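DNA mismatch repair protein MutS (Thermus aquaticus, PDB 1FW6) recognises mismatched DNA and uses a weak ATPase activity in starting its repair. Local coordinates at residues K709-A714 and H726-G731; L580-N585 and F693-F698. All blocks are in the same frame, centred on the assembly; numbering follows the deposited sequence.

Contact 1. Residues K709-A714 and H726-G731; sequences KNLHVA and HQVLPG. With ADP (adenosine-5'-diphosphate), chain H.
His712 carries its CG between the backbone N and the carbonyl carbon (chi1 73°), a torsion that swings the imidazole across to Leu729-Gly731. The contact is a short antiparallel pairing of two bridges at the margin of the ATPase-domain sheet, where strand 708-718 meets 729-730. Two main-chain bonds define it: His712 N gives its hydrogen to Leu729 O at 2.8 Å, and Gly731 N reaches Asn710 O at 2.9 Å. Between these two bonds Leu711 and Pro730 form a non-hydrogen-bonded pair, a place that suits proline because its nitrogen has no hydrogen to offer; Leu711 CD2 rests 4.0 Å from Pro730 CA. The return bond from Leu729 N to His712 O is weak. Gly731 meets a different demand: at its backbone angles a side chain would strike the preceding carbonyl oxygen. Its own O accepts a weak bond from His712 ND1. Pro730 O lies at the edge of the imidazole, 3.0 Å from His712 CE1, and Leu729 CB is close to the same corner.

On the face carrying Leu711, apolar side chains are apt because Leu711 and Val728 both pack on Phe592 of helix 589-603, forming an apolar layer between sheet and helix. Val713 CG1 meets Val728 CG2 at 4.1 Å, the two side chains passing at a slant, and Leu711 CB sits 4.2 Å from Val728 CG1. Val728 is also the centre of an inverse gamma turn, and Asn570 bonds its N and the O of His726, steadying the bend that leads to the nucleotide.

There a flat residue is useful: the ring of His726 lies with one face against the adenine, its rotation set by a hydrogen bond from ND1 to Ala587 O, and ADP C4 stands 3.5 Å above the plane over the centre of the His726 ring.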
loop_
_atom_site.group_PDB
_atom_site.type_symbol
_atom_site.label_atom_id
_atom_site.label_comp_id
_atom_site.label_asym_id
_atom_site.label_seq_id
_atom_site.Cartn_x
_atom_site.Cartn_y
_atom_site.Cartn_z
ATOM N N LYS C 709 23.776 -7.750 -40.680
ATOM C CA LYS C 709 22.622 -7.250 -41.412
ATOM C C LYS C 709 22.233 -5.893 -40.813
ATOM O O LYS C 709 22.584 -5.599 -39.675
ATOM C CB LYS C 709 21.481 -8.261 -41.303
ATOM C CG LYS C 709 20.335 -8.028 -42.270
ATOM C CD LYS C 709 19.242 -9.125 -42.165
ATOM C CE LYS C 709 19.660 -10.434 -42.838
ATOM N NZ LYS C 709 18.493 -11.326 -43.125
ATOM N N ASN C 710 21.524 -5.063 -41.580
ATOM C CA ASN C 710 21.127 -3.728 -41.109
ATOM C C ASN C 710 19.657 -3.421 -41.268
ATOM O O ASN C 710 19.069 -3.683 -42.318
ATOM C CB ASN C 710 21.921 -2.642 -41.834
ATOM C CG ASN C 710 23.240 -2.343 -41.162
ATOM O OD1 ASN C 710 23.275 -1.962 -39.997
ATOM N ND2 ASN C 710 24.337 -2.514 -41.892
ATOM N N LEU C 711 19.072 -2.862 -40.216
ATOM C CA LEU C 711 17.663 -2.480 -40.213
ATOM C C LEU C 711 17.535 -1.084 -39.606
ATOM O O LEU C 711 18.401 -0.632 -38.832
ATOM C CB LEU C 711 16.830 -3.478 -39.402
ATOM C CG LEU C 711 16.851 -4.950 -39.825
ATOM C CD1 LEU C 711 16.038 -5.766 -38.866
ATOM C CD2 LEU C 711 16.299 -5.100 -41.221
ATOM N N HIS C 712 16.453 -0.399 -39.963
ATOM C CA HIS C 712 16.237 0.951 -39.462
ATOM C C HIS C 712 14.770 1.346 -39.435
ATOM O O HIS C 712 13.958 0.817 -40.191
ATOM C CB HIS C 712 17.004 1.953 -40.330
ATOM C CG HIS C 712 16.397 2.168 -41.685
ATOM N ND1 HIS C 712 16.280 1.161 -42.624
ATOM C CD2 HIS C 712 15.837 3.268 -42.248
ATOM C CE1 HIS C 712 15.676 1.631 -43.698
ATOM N NE2 HIS C 712 15.394 2.906 -43.497
ATOM N N VAL C 713 14.435 2.266 -38.541
ATOM C CA VAL C 713 13.080 2.799 -38.453
ATOM C C VAL C 713 13.271 4.233 -38.916
ATOM O O VAL C 713 14.399 4.722 -38.934
ATOM C CB VAL C 713 12.531 2.782 -37.012
ATOM C CG1 VAL C 713 12.197 1.365 -36.608
ATOM C CG2 VAL C 713 13.545 3.376 -36.058
ATOM N N ALA C 714 12.206 4.930 -39.279
ATOM C CA ALA C 714 12.423 6.283 -39.761
ATOM C C ALA C 714 11.431 7.355 -39.350
ATOM O O ALA C 714 10.392 7.086 -38.745
ATOM C CB ALA C 714 12.547 6.263 -41.277
ATOM N N HIS C 726 6.385 3.432 -37.941
ATOM C CA HIS C 726 7.012 2.297 -37.297
ATOM C C HIS C 726 7.456 1.166 -38.214
ATOM O O HIS C 726 7.756 0.075 -37.742
ATOM C CB HIS C 726 6.075 1.777 -36.210
ATOM C CG HIS C 726 5.679 2.820 -35.210
ATOM N ND1 HIS C 726 6.599 3.565 -34.506
ATOM C CD2 HIS C 726 4.462 3.204 -34.755
ATOM C CE1 HIS C 726 5.968 4.358 -33.657
ATOM N NE2 HIS C 726 4.671 4.156 -33.787
ATOM N N GLN C 727 7.491 1.404 -39.521
ATOM C CA GLN C 727 7.939 0.356 -40.431
ATOM C C GLN C 727 9.403 0.101 -40.135
ATOM O O GLN C 727 10.198 1.030 -40.102
ATOM C CB GLN C 727 7.826 0.781 -41.899
ATOM C CG GLN C 727 6.553 0.394 -42.608
ATOM C CD GLN C 727 5.350 1.055 -41.996
ATOM O OE1 GLN C 727 5.397 2.238 -41.641
ATOM N NE2 GLN C 727 4.255 0.303 -41.870
ATOM N N VAL C 728 9.762 -1.153 -39.903
ATOM C CA VAL C 728 11.150 -1.480 -39.646
ATOM C C VAL C 728 11.718 -1.837 -41.008
ATOM O O VAL C 728 11.746 -2.993 -41.404
ATOM C CB VAL C 728 11.294 -2.669 -38.666
ATOM C CG1 VAL C 728 12.768 -2.985 -38.442
ATOM C CG2 VAL C 728 10.638 -2.327 -37.343
ATOM N N LEU C 729 12.154 -0.814 -41.724
ATOM C CA LEU C 729 12.709 -0.968 -43.059
ATOM C C LEU C 729 14.152 -1.487 -43.122
ATOM O O LEU C 729 14.969 -1.252 -42.224
ATOM C CB LEU C 729 12.600 0.370 -43.788
ATOM C CG LEU C 729 11.188 0.975 -43.783
ATOM C CD1 LEU C 729 11.216 2.357 -44.459
ATOM C CD2 LEU C 729 10.214 0.018 -44.492
ATOM N N PRO C 730 14.488 -2.188 -44.211
ATOM C CA PRO C 730 15.818 -2.758 -44.427
ATOM C C PRO C 730 16.840 -1.691 -44.751
ATOM O O PRO C 730 16.513 -0.680 -45.370
ATOM C CB PRO C 730 15.592 -3.701 -45.591
ATOM C CG PRO C 730 14.640 -2.923 -46.411
ATOM C CD PRO C 730 13.644 -2.397 -45.396
ATOM N N GLY C 731 18.080 -1.932 -44.343
ATOM C CA GLY C 731 19.137 -0.970 -44.589
ATOM C C GLY C 731 19.383 -0.144 -43.342
ATOM O O GLY C 731 18.570 -0.153 -42.425
HETATM P PB ADP H . 12.844 3.708 -29.661
HETATM O O1B ADP H . 13.366 4.969 -29.054
HETATM O O2B ADP H . 12.490 3.590 -31.075
HETATM O O3B ADP H . 13.804 2.524 -29.177
HETATM P PA ADP H . 10.277 2.738 -28.792
HETATM O O1A ADP H . 10.254 1.706 -27.768
HETATM O O2A ADP H . 9.949 2.372 -30.168
HETATM O O3A ADP H . 11.689 3.385 -28.650
HETATM O "O5'" ADP H . 9.359 4.022 -28.517
HETATM C "C5'" ADP H . 8.090 3.695 -27.917
HETATM C "C4'" ADP H . 6.719 4.141 -28.356
HETATM O "O4'" ADP H . 6.546 3.879 -29.765
HETATM C "C3'" ADP H . 5.935 3.007 -27.706
HETATM O "O3'" ADP H . 5.515 3.347 -26.386
HETATM C "C2'" ADP H . 4.786 2.681 -28.617
HETATM O "O2'" ADP H . 3.647 3.456 -28.282
HETATM C "C1'" ADP H . 5.400 3.067 -29.977
HETATM N N9 ADP H . 5.703 1.963 -30.899
HETATM C C8 ADP H . 6.917 1.386 -31.186
HETATM N N7 ADP H . 6.908 0.451 -32.092
HETATM C C5 ADP H . 5.577 0.379 -32.436
HETATM C C6 ADP H . 4.839 -0.399 -33.387
HETATM N N6 ADP H . 5.427 -1.288 -34.165
HETATM N N1 ADP H . 3.486 -0.244 -33.521
HETATM C C2 ADP H . 2.861 0.676 -32.738
HETATM N N3 ADP H . 3.464 1.467 -31.819
HETATM C C4 ADP H . 4.811 1.284 -31.702
#

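Contact 2. Residues L580-N585 and F693-F698; sequences LITGPN and FATHYF. With ADP (adenosine-5'-diphosphate), chain H; SO4 (sulfate ion), chain F.
Asn585 and His696 meet obliquely, the amide and imidazole planes 63° apart. With CG anti to the carbonyl carbon (chi1 -80°), Asn585 carries its amide to the ring edge of His696, where ND2 lies beside CE1. Both residues bind one oxygen, O4, of a sulfate that probably came from the crystallisation liquor: His696 NE2 donates to it at 2.8 Å, and so does the backbone N of Asn585, also at 2.8 Å. On the other corner of the imidazole, ND1 bonds Glu663, and these two bonds fix how the ring is turned. Asn585 ND2 also comes within 3.3 Å of ADP O1B. Cutting this side chain back to an alanine would probably leave the edge of the His696 ring without its amide neighbour and remove one polar group beside ADP O1B, while the backbone N could still bind the sulfate.

Behind this site strands 578-582 and 690-694 run parallel. Ile581 N bonds Phe693 O at 2.7 Å and Thr695 N bonds Ile581 O at 3.2 Å. Leu580 and Phe693 lie side by side, CD2 of the leucine 3.8 Å from CB of the phenylalanine, and Leu700 of helix 698-702 packs on both. Thr582 and Thr695 likewise run alongside, their CG2 methyls 3.8 Å apart. Threonine suits both places, since each hydroxyl has separate work: Thr582 OG1 bonds Ala733 N, and Thr695 OG1 accepts from Tyr697 N in an ST turn.

Gly583, whose backbone angles call for glycine, opens the loop to Asn585. This is the strand-to-loop start of a Walker A P-loop, facing a histidine placed like the H-loop residue of ABC ATPases.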
loop_
_atom_site.group_PDB
_atom_site.type_symbol
_atom_site.label_atom_id
_atom_site.label_comp_id
_atom_site.label_asym_id
_atom_site.label_seq_id
_atom_site.Cartn_x
_atom_site.Cartn_y
_atom_site.Cartn_z
ATOM N N LEU C 580 21.910 -5.080 -36.617
ATOM C CA LEU C 580 21.899 -3.760 -36.016
ATOM C C LEU C 580 20.636 -3.049 -36.448
ATOM O O LEU C 580 20.191 -3.188 -37.587
ATOM C CB LEU C 580 23.106 -2.981 -36.488
ATOM C CG LEU C 580 24.392 -3.713 -36.148
ATOM C CD1 LEU C 580 25.435 -3.429 -37.214
ATOM C CD2 LEU C 580 24.851 -3.308 -34.764
ATOM N N ILE C 581 20.053 -2.296 -35.526
ATOM C CA ILE C 581 18.832 -1.550 -35.805
ATOM C C ILE C 581 19.106 -0.107 -35.454
ATOM O O ILE C 581 19.411 0.218 -34.308
ATOM C CB ILE C 581 17.652 -2.081 -34.958
ATOM C CG1 ILE C 581 17.487 -3.575 -35.228
ATOM C CG2 ILE C 581 16.352 -1.353 -35.311
ATOM C CD1 ILE C 581 16.558 -4.270 -34.256
ATOM N N THR C 582 19.020 0.754 -36.456
ATOM C CA THR C 582 19.254 2.177 -36.252
ATOM C C THR C 582 18.034 3.020 -36.623
ATOM O O THR C 582 17.021 2.505 -37.093
ATOM C CB THR C 582 20.463 2.629 -37.060
ATOM O OG1 THR C 582 20.501 1.901 -38.291
ATOM C CG2 THR C 582 21.735 2.368 -36.289
ATOM N N GLY C 583 18.120 4.320 -36.400
ATOM C CA GLY C 583 16.983 5.162 -36.711
ATOM C C GLY C 583 16.592 5.987 -35.501
ATOM O O GLY C 583 16.919 5.646 -34.361
ATOM N N PRO C 584 15.853 7.072 -35.723
ATOM C CA PRO C 584 15.388 8.002 -34.689
ATOM C C PRO C 584 14.636 7.430 -33.492
ATOM O O PRO C 584 13.821 6.531 -33.634
ATOM C CB PRO C 584 14.536 8.980 -35.488
ATOM C CG PRO C 584 13.984 8.114 -36.571
ATOM C CD PRO C 584 15.174 7.330 -37.002
ATOM N N ASN C 585 14.905 7.976 -32.307
ATOM C CA ASN C 585 14.213 7.541 -31.104
ATOM C C ASN C 585 12.722 7.904 -31.200
ATOM O O ASN C 585 12.345 8.888 -31.845
ATOM C CB ASN C 585 14.864 8.169 -29.871
ATOM C CG ASN C 585 16.143 7.436 -29.450
ATOM O OD1 ASN C 585 16.951 7.956 -28.684
ATOM N ND2 ASN C 585 16.314 6.221 -29.943
ATOM N N PHE C 693 20.857 -5.664 -32.126
ATOM C CA PHE C 693 21.525 -4.573 -31.446
ATOM C C PHE C 693 20.938 -3.223 -31.907
ATOM O O PHE C 693 21.036 -2.858 -33.086
ATOM C CB PHE C 693 23.031 -4.680 -31.772
ATOM C CG PHE C 693 23.939 -3.858 -30.884
ATOM C CD1 PHE C 693 25.285 -4.212 -30.761
ATOM C CD2 PHE C 693 23.476 -2.738 -30.190
ATOM C CE1 PHE C 693 26.160 -3.475 -29.957
ATOM C CE2 PHE C 693 24.347 -1.988 -29.382
ATOM C CZ PHE C 693 25.691 -2.362 -29.268
ATOM N N ALA C 694 20.303 -2.499 -30.990
ATOM C CA ALA C 694 19.752 -1.183 -31.334
ATOM C C ALA C 694 20.842 -0.229 -30.875
ATOM O O ALA C 694 21.215 -0.239 -29.699
ATOM C CB ALA C 694 18.449 -0.910 -30.577
ATOM N N THR C 695 21.356 0.588 -31.793
ATOM C CA THR C 695 22.442 1.488 -31.459
ATOM C C THR C 695 22.275 2.868 -32.066
ATOM O O THR C 695 21.413 3.078 -32.910
ATOM C CB THR C 695 23.798 0.905 -31.969
ATOM O OG1 THR C 695 24.893 1.711 -31.492
ATOM C CG2 THR C 695 23.824 0.890 -33.504
ATOM N N HIS C 696 23.113 3.802 -31.618
ATOM C CA HIS C 696 23.136 5.161 -32.156
ATOM C C HIS C 696 24.498 5.439 -32.818
ATOM O O HIS C 696 24.731 6.518 -33.374
ATOM C CB HIS C 696 22.849 6.186 -31.067
ATOM C CG HIS C 696 21.394 6.469 -30.892
ATOM N ND1 HIS C 696 20.529 5.574 -30.303
ATOM C CD2 HIS C 696 20.637 7.518 -31.289
ATOM C CE1 HIS C 696 19.299 6.059 -30.345
ATOM N NE2 HIS C 696 19.339 7.237 -30.940
ATOM N N TYR C 697 25.390 4.450 -32.753
ATOM C CA TYR C 697 26.701 4.561 -33.375
ATOM C C TYR C 697 26.524 3.995 -34.766
ATOM O O TYR C 697 26.525 2.780 -34.957
ATOM C CB TYR C 697 27.750 3.736 -32.631
ATOM C CG TYR C 697 27.853 4.061 -31.169
ATOM C CD1 TYR C 697 27.626 3.088 -30.205
ATOM C CD2 TYR C 697 28.159 5.344 -30.745
ATOM C CE1 TYR C 697 27.696 3.386 -28.844
ATOM C CE2 TYR C 697 28.234 5.659 -29.396
ATOM C CZ TYR C 697 27.998 4.675 -28.445
ATOM O OH TYR C 697 28.031 4.987 -27.102
ATOM N N PHE C 698 26.344 4.880 -35.738
ATOM C CA PHE C 698 26.165 4.454 -37.118
ATOM C C PHE C 698 27.374 3.661 -37.580
ATOM O O PHE C 698 27.288 2.870 -38.516
ATOM C CB PHE C 698 25.948 5.674 -38.025
ATOM C CG PHE C 698 24.537 6.217 -37.995
ATOM C CD1 PHE C 698 23.652 5.848 -36.982
ATOM C CD2 PHE C 698 24.103 7.103 -38.968
ATOM C CE1 PHE C 698 22.364 6.355 -36.938
ATOM C CE2 PHE C 698 22.812 7.619 -38.933
ATOM C CZ PHE C 698 21.940 7.242 -37.915
HETATM P PB ADP H . 12.844 3.708 -29.661
HETATM O O1B ADP H . 13.366 4.969 -29.054
HETATM O O2B ADP H . 12.490 3.590 -31.075
HETATM O O3B ADP H . 13.804 2.524 -29.177
HETATM P PA ADP H . 10.277 2.738 -28.792
HETATM O O1A ADP H . 10.254 1.706 -27.768
HETATM O O2A ADP H . 9.949 2.372 -30.168
HETATM O O3A ADP H . 11.689 3.385 -28.650
HETATM O "O5'" ADP H . 9.359 4.022 -28.517
HETATM C "C5'" ADP H . 8.090 3.695 -27.917
HETATM C "C4'" ADP H . 6.719 4.141 -28.356
HETATM O "O4'" ADP H . 6.546 3.879 -29.765
HETATM C "C3'" ADP H . 5.935 3.007 -27.706
HETATM O "O3'" ADP H . 5.515 3.347 -26.386
HETATM C "C2'" ADP H . 4.786 2.681 -28.617
HETATM O "O2'" ADP H . 3.647 3.456 -28.282
HETATM C "C1'" ADP H . 5.400 3.067 -29.977
HETATM N N9 ADP H . 5.703 1.963 -30.899
HETATM C C8 ADP H . 6.917 1.386 -31.186
HETATM N N7 ADP H . 6.908 0.451 -32.092
HETATM C C5 ADP H . 5.577 0.379 -32.436
HETATM C C6 ADP H . 4.839 -0.399 -33.387
HETATM N N6 ADP H . 5.427 -1.288 -34.165
HETATM N N1 ADP H . 3.486 -0.244 -33.521
HETATM C C2 ADP H . 2.861 0.676 -32.738
HETATM N N3 ADP H . 3.464 1.467 -31.819
HETATM C C4 ADP H . 4.811 1.284 -31.702
HETATM S S SO4 F . 18.103 10.262 -32.665
HETATM O O1 SO4 F . 18.134 11.179 -31.518
HETATM O O2 SO4 F . 17.271 10.828 -33.734
HETATM O O3 SO4 F . 19.493 10.081 -33.140
HETATM O O4 SO4 F . 17.515 8.978 -32.231
#

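Contacts 1 and 2 are neighbours in the sheet of the ATPase domain, their centres about 9 Å apart. Strand 578-582 joins them: on one side it pairs with 690-694 in contact 2, on the other with 708-718 in contact 1, where Leu711 O lies 2.8 Å from Thr582 N and Leu711 N 2.9 Å from Leu580 O, both probable hydrogen bonds. Each contact touches a different part of ADP, contact 1 at the adenine and contact 2 near the beta phosphate, with the side chain of Asn585 about 4 Å from the magnesium ion. Beyond contact 2 the second subunit approaches: its Thr668 also bonds the sulfate, consistent with a composite active site.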